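Local coordinates for protein MCG133388, isoform CRA_f (Mus musculus, PDB 4ZPO) that probably mediates calcium-dependent cell adhesion and may help to establish and maintain specific neuronal connections in the brain, at residues A[111-116]-A[169-174]; A[176-181]-A[200-205]. One frame throughout, in Å; residues are numbered along the deposited sequence.

Overall arrangement
Both contacts belong to the second of the three cadherin domains in this fragment, at the end that carries the calcium junction with the third. Interaction 1 (111-116 with 169-174) closes before interaction 2 (176-181 with 200-205) opens along the chain, and their centres lie about 7 Å apart. They share one mixed sheet: strand 108-114 runs parallel to strand 194-204, which pairs in turn with strand 178-187. Interaction 1 brings the end of the edge strand against a calcium-binding loop, whereas interaction 2 is the calcium-side end of the hairpin next to it. Ligands from both, Glu115, Glu174 and Asp205, bind one calcium ion, so strand ends and loop together supply the metal site between the domains.

Interaction 1 of 2, residues A[111-116]-A[169-174]; sequences MRISES and QQLDRE. With CA (calcium ion), chain D; CA (calcium ion), chain E.
Ile113, at the end of the edge strand, sends CG2 across the side chain of Leu171 at about a right angle, meeting CD1 at 3.8 Å; two branched aliphatic residues suit this buried spot at the base of the loop. Ser114 faces the other way, and its OG shares a hydrogen bond with Ser116 OG. In Glu115, CG stands anti to the backbone N (chi1 -168°) and the rest of the chain is extended, which carries its carboxylate out between two calcium ions. OE2 binds the chain D ion at 2.5 Å, and OE1 the chain E ion at 2.7 Å. This is the cadherin calcium junction: facing the same ions is the Asp-Arg-Glu motif, in which Asp172 OD1 takes the first ion and Glu174 OE1 the second, each at 2.5 Å. Arg173 N adds a weak hydrogen bond to Glu115 OE2, 3.0 Å long, while Arg173 NH1 forms a salt bridge with Glu174 OE1. An alanine in place of Glu115 would probably weaken both calcium sites, since one ligand of each ion is removed. Beside Ser116, the Gln170 side chain bends at chi2, bringing its amide end up to Glu115 O without a hydrogen bond.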
ATOM      1  N   MET A 111      -4.022  -3.894   3.434  1.00 91.27           N
ATOM      2  CA  MET A 111      -4.353  -2.997   4.534  1.00 89.49           C
ATOM      3  C   MET A 111      -5.817  -3.113   4.943  1.00 85.80           C
ATOM      4  O   MET A 111      -6.720  -2.857   4.147  1.00 83.99           O
ATOM      5  CB  MET A 111      -4.037  -1.549   4.157  1.00 90.89           C
ATOM      6  CG  MET A 111      -2.589  -1.158   4.368  1.00 89.56           C
ATOM      7  SD  MET A 111      -2.304   0.597   4.076  1.00 86.26           S
ATOM      8  CE  MET A 111      -0.759   0.824   4.948  1.00 99.15           C
ATOM      9  N   ARG A 112      -6.042  -3.500   6.194  1.00 85.96           N
ATOM     10  CA  ARG A 112      -7.390  -3.575   6.740  1.00 78.26           C
ATOM     11  C   ARG A 112      -7.725  -2.292   7.488  1.00 78.84           C
ATOM     12  O   ARG A 112      -7.414  -2.153   8.670  1.00 83.65           O
ATOM     13  CB  ARG A 112      -7.531  -4.784   7.666  1.00 75.03           C
ATOM     14  CG  ARG A 112      -7.126  -6.102   7.031  1.00 79.58           C
ATOM     15  CD  ARG A 112      -8.257  -7.112   7.083  1.00 87.46           C
ATOM     16  NE  ARG A 112      -7.854  -8.408   6.543  1.00 97.02           N
ATOM     17  CZ  ARG A 112      -8.660  -9.460   6.446  1.00106.37           C
ATOM     18  NH1 ARG A 112      -9.920  -9.373   6.852  1.00108.88           N
ATOM     19  NH2 ARG A 112      -8.205 -10.600   5.942  1.00109.36           N
ATOM     20  N   ILE A 113      -8.355  -1.353   6.789  1.00 77.73           N
ATOM     21  CA  ILE A 113      -8.706  -0.066   7.376  1.00 76.63           C
ATOM     22  C   ILE A 113     -10.192   0.009   7.708  1.00 77.23           C
ATOM     23  O   ILE A 113     -11.041  -0.294   6.869  1.00 75.64           O
ATOM     24  CB  ILE A 113      -8.337   1.098   6.436  1.00 72.32           C
ATOM     25  CG1 ILE A 113      -6.836   1.087   6.143  1.00 71.39           C
ATOM     26  CG2 ILE A 113      -8.752   2.431   7.043  1.00 70.77           C
ATOM     27  CD1 ILE A 113      -6.385   2.202   5.223  1.00 70.90           C
ATOM     28  N   SER A 114     -10.496   0.412   8.938  1.00 78.51           N
ATOM     29  CA  SER A 114     -11.878   0.560   9.381  1.00 76.40           C
ATOM     30  C   SER A 114     -12.603   1.642   8.589  1.00 74.63           C
ATOM     31  O   SER A 114     -11.991   2.602   8.124  1.00 73.36           O
ATOM     32  CB  SER A 114     -11.929   0.884  10.876  1.00 76.24           C
ATOM     33  OG  SER A 114     -13.253   1.178  11.289  1.00 71.35           O
ATOM     34  N   GLU A 115     -13.911   1.476   8.441  1.00 79.62           N
ATOM     35  CA  GLU A 115     -14.735   2.433   7.715  1.00 87.19           C
ATOM     36  C   GLU A 115     -14.856   3.747   8.483  1.00 90.23           C
ATOM     37  O   GLU A 115     -15.200   4.782   7.917  1.00 90.47           O
ATOM     38  CB  GLU A 115     -16.120   1.841   7.454  1.00 94.96           C
ATOM     39  CG  GLU A 115     -16.972   2.617   6.472  1.00 94.59           C
ATOM     40  CD  GLU A 115     -18.322   1.972   6.253  1.00 92.81           C
ATOM     41  OE1 GLU A 115     -18.602   0.944   6.908  1.00 89.19           O
ATOM     42  OE2 GLU A 115     -19.105   2.490   5.430  1.00 96.75           O
ATOM     43  N   SER A 116     -14.567   3.693   9.780  1.00 91.53           N
ATOM     44  CA  SER A 116     -14.665   4.867  10.638  1.00 90.97           C
ATOM     45  C   SER A 116     -13.325   5.585  10.775  1.00 91.94           C
ATOM     46  O   SER A 116     -13.109   6.333  11.729  1.00 94.49           O
ATOM     47  CB  SER A 116     -15.184   4.470  12.021  1.00 91.89           C
ATOM     48  OG  SER A 116     -14.316   3.537  12.640  1.00 92.93           O
ATOM     49  N   GLN A 169     -10.385  11.727   2.300  1.00 90.15           N
ATOM     50  CA  GLN A 169     -11.833  11.629   2.435  1.00 91.73           C
ATOM     51  C   GLN A 169     -12.239  10.337   3.133  1.00 86.71           C
ATOM     52  O   GLN A 169     -11.555   9.319   3.025  1.00 78.04           O
ATOM     53  CB  GLN A 169     -12.510  11.723   1.066  1.00 96.35           C
ATOM     54  CG  GLN A 169     -12.445  13.105   0.440  1.00109.20           C
ATOM     55  CD  GLN A 169     -13.252  13.201  -0.840  1.00121.14           C
ATOM     56  OE1 GLN A 169     -13.680  12.189  -1.396  1.00123.78           O
ATOM     57  NE2 GLN A 169     -13.468  14.424  -1.313  1.00127.16           N
ATOM     58  N   GLN A 170     -13.360  10.385   3.844  1.00 88.19           N
ATOM     59  CA  GLN A 170     -13.839   9.239   4.607  1.00 91.38           C
ATOM     60  C   GLN A 170     -14.223   8.069   3.706  1.00 83.69           C
ATOM     61  O   GLN A 170     -14.926   8.242   2.711  1.00 83.67           O
ATOM     62  CB  GLN A 170     -15.033   9.641   5.475  1.00108.36           C
ATOM     63  CG  GLN A 170     -15.642   8.499   6.272  1.00117.96           C
ATOM     64  CD  GLN A 170     -14.645   7.843   7.207  1.00126.82           C
ATOM     65  OE1 GLN A 170     -13.882   6.963   6.806  1.00129.29           O
ATOM     66  NE2 GLN A 170     -14.650   8.268   8.465  1.00130.19           N
ATOM     67  N   LEU A 171     -13.754   6.878   4.064  1.00 80.71           N
ATOM     68  CA  LEU A 171     -14.067   5.669   3.314  1.00 79.42           C
ATOM     69  C   LEU A 171     -15.506   5.233   3.566  1.00 82.42           C
ATOM     70  O   LEU A 171     -16.071   5.509   4.624  1.00 89.15           O
ATOM     71  CB  LEU A 171     -13.106   4.539   3.690  1.00 78.12           C
ATOM     72  CG  LEU A 171     -11.613   4.831   3.540  1.00 74.51           C
ATOM     73  CD1 LEU A 171     -10.788   3.657   4.041  1.00 73.69           C
ATOM     74  CD2 LEU A 171     -11.271   5.152   2.094  1.00 69.17           C
ATOM     75  N   ASP A 172     -16.094   4.549   2.591  1.00 79.13           N
ATOM     76  CA  ASP A 172     -17.462   4.063   2.715  1.00 71.39           C
ATOM     77  C   ASP A 172     -17.600   2.683   2.083  1.00 69.27           C
ATOM     78  O   ASP A 172     -17.602   2.548   0.859  1.00 75.77           O
ATOM     79  CB  ASP A 172     -18.441   5.046   2.072  1.00 75.24           C
ATOM     80  CG  ASP A 172     -19.890   4.636   2.261  1.00 85.07           C
ATOM     81  OD1 ASP A 172     -20.183   3.903   3.228  1.00 86.92           O
ATOM     82  OD2 ASP A 172     -20.738   5.054   1.445  1.00 88.63           O
ATOM     83  N   ARG A 173     -17.716   1.663   2.928  1.00 69.36           N
ATOM     84  CA  ARG A 173     -17.807   0.281   2.471  1.00 71.88           C
ATOM     85  C   ARG A 173     -19.040   0.043   1.598  1.00 74.42           C
ATOM     86  O   ARG A 173     -19.037  -0.828   0.727  1.00 74.05           O
ATOM     87  CB  ARG A 173     -17.824  -0.672   3.669  1.00 73.85           C
ATOM     88  CG  ARG A 173     -17.838  -2.142   3.287  1.00 75.66           C
ATOM     89  CD  ARG A 173     -18.384  -3.004   4.406  1.00 74.71           C
ATOM     90  NE  ARG A 173     -19.119  -4.147   3.877  1.00 81.30           N
ATOM     91  CZ  ARG A 173     -20.412  -4.123   3.573  1.00 88.35           C
ATOM     92  NH1 ARG A 173     -21.115  -3.013   3.753  1.00 91.35           N
ATOM     93  NH2 ARG A 173     -21.005  -5.209   3.092  1.00 92.80           N
ATOM     94  N   GLU A 174     -20.089   0.824   1.829  1.00 81.44           N
ATOM     95  CA  GLU A 174     -21.335   0.670   1.082  1.00 81.21           C
ATOM     96  C   GLU A 174     -21.185   1.073  -0.385  1.00 82.28           C
ATOM     97  O   GLU A 174     -21.995   0.684  -1.226  1.00 84.19           O
ATOM     98  CB  GLU A 174     -22.456   1.481   1.738  1.00 75.77           C
ATOM     99  CG  GLU A 174     -23.108   0.793   2.932  1.00 76.94           C
ATOM    100  CD  GLU A 174     -22.209   0.746   4.155  1.00 77.78           C
ATOM    101  OE1 GLU A 174     -22.037  -0.352   4.727  1.00 78.03           O
ATOM    102  OE2 GLU A 174     -21.681   1.808   4.550  1.00 69.75           O
TER
HETATM  103 CA    CA D 402     -19.972   4.813   5.516  1.00 89.31          CA
HETATM  104 CA    CA E 403     -21.155   0.113   7.045  1.00 66.78          CA

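Interaction 2 of 2, residues A[176-181]-A[200-205]; sequences QARHQL and SVIVLD. With CA (calcium ion), chain E.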
ATOM      1  N   GLN A 176     -17.728   1.052  -2.047  1.00 81.03           N
ATOM      2  CA  GLN A 176     -16.750   0.052  -2.455  1.00 84.45           C
ATOM      3  C   GLN A 176     -15.950  -0.433  -1.250  1.00 78.85           C
ATOM      4  O   GLN A 176     -15.382   0.366  -0.504  1.00 74.53           O
ATOM      5  CB  GLN A 176     -15.816   0.607  -3.534  1.00 93.12           C
ATOM      6  CG  GLN A 176     -15.241   1.981  -3.232  1.00 97.71           C
ATOM      7  CD  GLN A 176     -14.168   2.390  -4.225  1.00102.42           C
ATOM      8  OE1 GLN A 176     -13.440   1.547  -4.753  1.00102.01           O
ATOM      9  NE2 GLN A 176     -14.066   3.689  -4.485  1.00104.60           N
ATOM     10  N   ALA A 177     -15.913  -1.748  -1.065  1.00 79.59           N
ATOM     11  CA  ALA A 177     -15.264  -2.341   0.099  1.00 82.90           C
ATOM     12  C   ALA A 177     -13.771  -2.563  -0.127  1.00 82.11           C
ATOM     13  O   ALA A 177     -13.074  -3.070   0.754  1.00 80.39           O
ATOM     14  CB  ALA A 177     -15.940  -3.653   0.464  1.00 85.02           C
ATOM     15  N   ARG A 178     -13.285  -2.181  -1.303  1.00 86.51           N
ATOM     16  CA  ARG A 178     -11.877  -2.371  -1.640  1.00 85.92           C
ATOM     17  C   ARG A 178     -11.310  -1.237  -2.490  1.00 80.48           C
ATOM     18  O   ARG A 178     -11.982  -0.711  -3.377  1.00 85.87           O
ATOM     19  CB  ARG A 178     -11.678  -3.700  -2.373  1.00 90.74           C
ATOM     20  CG  ARG A 178     -11.390  -4.884  -1.465  1.00 97.91           C
ATOM     21  CD  ARG A 178     -11.118  -6.137  -2.282  1.00105.91           C
ATOM     22  NE  ARG A 178     -10.104  -5.905  -3.308  1.00110.35           N
ATOM     23  CZ  ARG A 178      -8.829  -6.265  -3.199  1.00112.26           C
ATOM     24  NH1 ARG A 178      -7.980  -6.010  -4.186  1.00111.50           N
ATOM     25  NH2 ARG A 178      -8.402  -6.885  -2.108  1.00114.34           N
ATOM     26  N   HIS A 179     -10.065  -0.870  -2.203  1.00 76.34           N
ATOM     27  CA  HIS A 179      -9.328   0.088  -3.017  1.00 74.37           C
ATOM     28  C   HIS A 179      -7.965  -0.487  -3.377  1.00 72.71           C
ATOM     29  O   HIS A 179      -7.251  -0.992  -2.510  1.00 69.90           O
ATOM     30  CB  HIS A 179      -9.153   1.421  -2.284  1.00 70.46           C
ATOM     31  CG  HIS A 179     -10.439   2.128  -1.990  1.00 74.99           C
ATOM     32  ND1 HIS A 179     -11.222   1.823  -0.898  1.00 78.32           N
ATOM     33  CD2 HIS A 179     -11.074   3.130  -2.641  1.00 77.76           C
ATOM     34  CE1 HIS A 179     -12.287   2.605  -0.890  1.00 76.34           C
ATOM     35  NE2 HIS A 179     -12.220   3.408  -1.936  1.00 73.15           N
ATOM     36  N   GLN A 180      -7.606  -0.418  -4.654  1.00 75.08           N
ATOM     37  CA  GLN A 180      -6.294  -0.874  -5.095  1.00 74.70           C
ATOM     38  C   GLN A 180      -5.419   0.297  -5.519  1.00 69.53           C
ATOM     39  O   GLN A 180      -5.744   1.020  -6.461  1.00 66.55           O
ATOM     40  CB  GLN A 180      -6.421  -1.875  -6.245  1.00 82.99           C
ATOM     41  CG  GLN A 180      -6.804  -3.276  -5.806  1.00 93.81           C
ATOM     42  CD  GLN A 180      -6.506  -4.317  -6.867  1.00106.25           C
ATOM     43  OE1 GLN A 180      -6.586  -5.520  -6.613  1.00113.63           O
ATOM     44  NE2 GLN A 180      -6.156  -3.859  -8.064  1.00107.98           N
ATOM     45  N   LEU A 181      -4.306   0.476  -4.815  1.00 69.58           N
ATOM     46  CA  LEU A 181      -3.381   1.562  -5.106  1.00 72.01           C
ATOM     47  C   LEU A 181      -2.011   1.019  -5.495  1.00 76.71           C
ATOM     48  O   LEU A 181      -1.615  -0.062  -5.058  1.00 79.58           O
ATOM     49  CB  LEU A 181      -3.258   2.497  -3.901  1.00 69.74           C
ATOM     50  CG  LEU A 181      -4.574   3.029  -3.328  1.00 73.80           C
ATOM     51  CD1 LEU A 181      -4.308   3.990  -2.180  1.00 73.49           C
ATOM     52  CD2 LEU A 181      -5.410   3.695  -4.411  1.00 75.80           C
ATOM     53  N   SER A 200      -3.606  -3.082  -1.569  1.00 71.22           N
ATOM     54  CA  SER A 200      -5.045  -3.306  -1.627  1.00 70.43           C
ATOM     55  C   SER A 200      -5.686  -2.997  -0.279  1.00 72.75           C
ATOM     56  O   SER A 200      -5.551  -3.764   0.675  1.00 74.33           O
ATOM     57  CB  SER A 200      -5.356  -4.744  -2.046  1.00 70.28           C
ATOM     58  OG  SER A 200      -4.935  -5.667  -1.059  1.00 73.30           O
ATOM     59  N   VAL A 201      -6.384  -1.868  -0.207  1.00 73.57           N
ATOM     60  CA  VAL A 201      -7.035  -1.447   1.028  1.00 71.21           C
ATOM     61  C   VAL A 201      -8.365  -2.166   1.227  1.00 74.94           C
ATOM     62  O   VAL A 201      -9.274  -2.049   0.405  1.00 78.83           O
ATOM     63  CB  VAL A 201      -7.282   0.074   1.046  1.00 68.86           C
ATOM     64  CG1 VAL A 201      -8.043   0.473   2.301  1.00 73.84           C
ATOM     65  CG2 VAL A 201      -5.966   0.826   0.953  1.00 64.30           C
ATOM     66  N   ILE A 202      -8.470  -2.911   2.322  1.00 75.23           N
ATOM     67  CA  ILE A 202      -9.712  -3.591   2.666  1.00 72.68           C
ATOM     68  C   ILE A 202     -10.507  -2.760   3.663  1.00 68.09           C
ATOM     69  O   ILE A 202     -10.094  -2.592   4.809  1.00 71.37           O
ATOM     70  CB  ILE A 202      -9.456  -4.987   3.265  1.00 69.22           C
ATOM     71  CG1 ILE A 202      -8.433  -5.756   2.425  1.00 62.25           C
ATOM     72  CG2 ILE A 202     -10.760  -5.764   3.383  1.00 61.56           C
ATOM     73  CD1 ILE A 202      -8.896  -6.046   1.018  1.00 61.11           C
ATOM     74  N   VAL A 203     -11.646  -2.234   3.223  1.00 67.52           N
ATOM     75  CA  VAL A 203     -12.491  -1.426   4.093  1.00 67.73           C
ATOM     76  C   VAL A 203     -13.338  -2.311   5.000  1.00 67.11           C
ATOM     77  O   VAL A 203     -14.270  -2.972   4.546  1.00 68.21           O
ATOM     78  CB  VAL A 203     -13.414  -0.495   3.287  1.00 58.59           C
ATOM     79  CG1 VAL A 203     -14.308   0.300   4.226  1.00 65.85           C
ATOM     80  CG2 VAL A 203     -12.595   0.438   2.414  1.00 67.52           C
ATOM     81  N   LEU A 204     -13.002  -2.320   6.287  1.00 63.46           N
ATOM     82  CA  LEU A 204     -13.751  -3.088   7.274  1.00 62.30           C
ATOM     83  C   LEU A 204     -15.071  -2.395   7.586  1.00 69.44           C
ATOM     84  O   LEU A 204     -15.152  -1.168   7.568  1.00 69.12           O
ATOM     85  CB  LEU A 204     -12.929  -3.275   8.550  1.00 62.79           C
ATOM     86  CG  LEU A 204     -11.603  -4.018   8.379  1.00 69.64           C
ATOM     87  CD1 LEU A 204     -10.847  -4.091   9.699  1.00 69.10           C
ATOM     88  CD2 LEU A 204     -11.840  -5.413   7.818  1.00 71.84           C
ATOM     89  N   ASP A 205     -16.101  -3.182   7.880  1.00 69.96           N
ATOM     90  CA  ASP A 205     -17.440  -2.640   8.076  1.00 76.29           C
ATOM     91  C   ASP A 205     -17.616  -1.963   9.433  1.00 81.08           C
ATOM     92  O   ASP A 205     -17.092  -2.423  10.448  1.00 83.15           O
ATOM     93  CB  ASP A 205     -18.489  -3.742   7.920  1.00 81.90           C
ATOM     94  CG  ASP A 205     -19.905  -3.200   7.926  1.00 85.56           C
ATOM     95  OD1 ASP A 205     -20.139  -2.140   7.307  1.00 82.64           O
ATOM     96  OD2 ASP A 205     -20.783  -3.828   8.553  1.00 91.85           O
TER
HETATM   97 CA    CA E 403     -21.155   0.113   7.045  1.00 66.78          CA
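His179 holds CG anti to its carbonyl carbon (chi1 -63°), which, with chi2 near a right angle, brings the ND1 edge of the imidazole to Val203, while Arg178, on the other face of the sheet, bends at chi3 (51°) and carries its guanidinium to the side chain of Ser200. Both sit on a beta hairpin of the cadherin Greek-key sandwich, made by the last two strands of the domain, whose short segments run antiparallel at 164°. His179 and Val201 form a hydrogen-bonded pair: His179 N gives to Val201 O at 3.0 Å, in the plane of that carbonyl, and Val201 N gives to His179 O at 2.6 Å, nearly along the C=O axis. Just before strand 178-181 begins, a single bond joins Val203 N to Ala177 O, at 3.0 Å and from above the carbonyl plane. Val201 O also receives a CA-H contact from Arg178.

On the buried face, Val203 CG2 meets His179 ND1 at 3.8 Å, in the plane of the ring; beta-branched valines suit the strand, and the flat imidazole of His179 is buried here and meets the ring of His148 at a steep angle. Val201 turns inward too, against Ile113 and Phe149. On the face of Arg178, the aliphatic part of the arginine runs side by side with Ile202, with CG 3.7 Å from Ile202 CD1. Its guanidinium continues to the small Ser200, where NH1 lies 3.6 Å from CB; a long chain with a charged tip can thus pack with its methylenes and still keep its polar end at the surface. Past Val203 the strand leaves the hairpin for the calcium junction, where Asp205 binds the chain E ion through OD1 at 2.5 Å and accepts a hydrogen bond from Glu242 N at OD2.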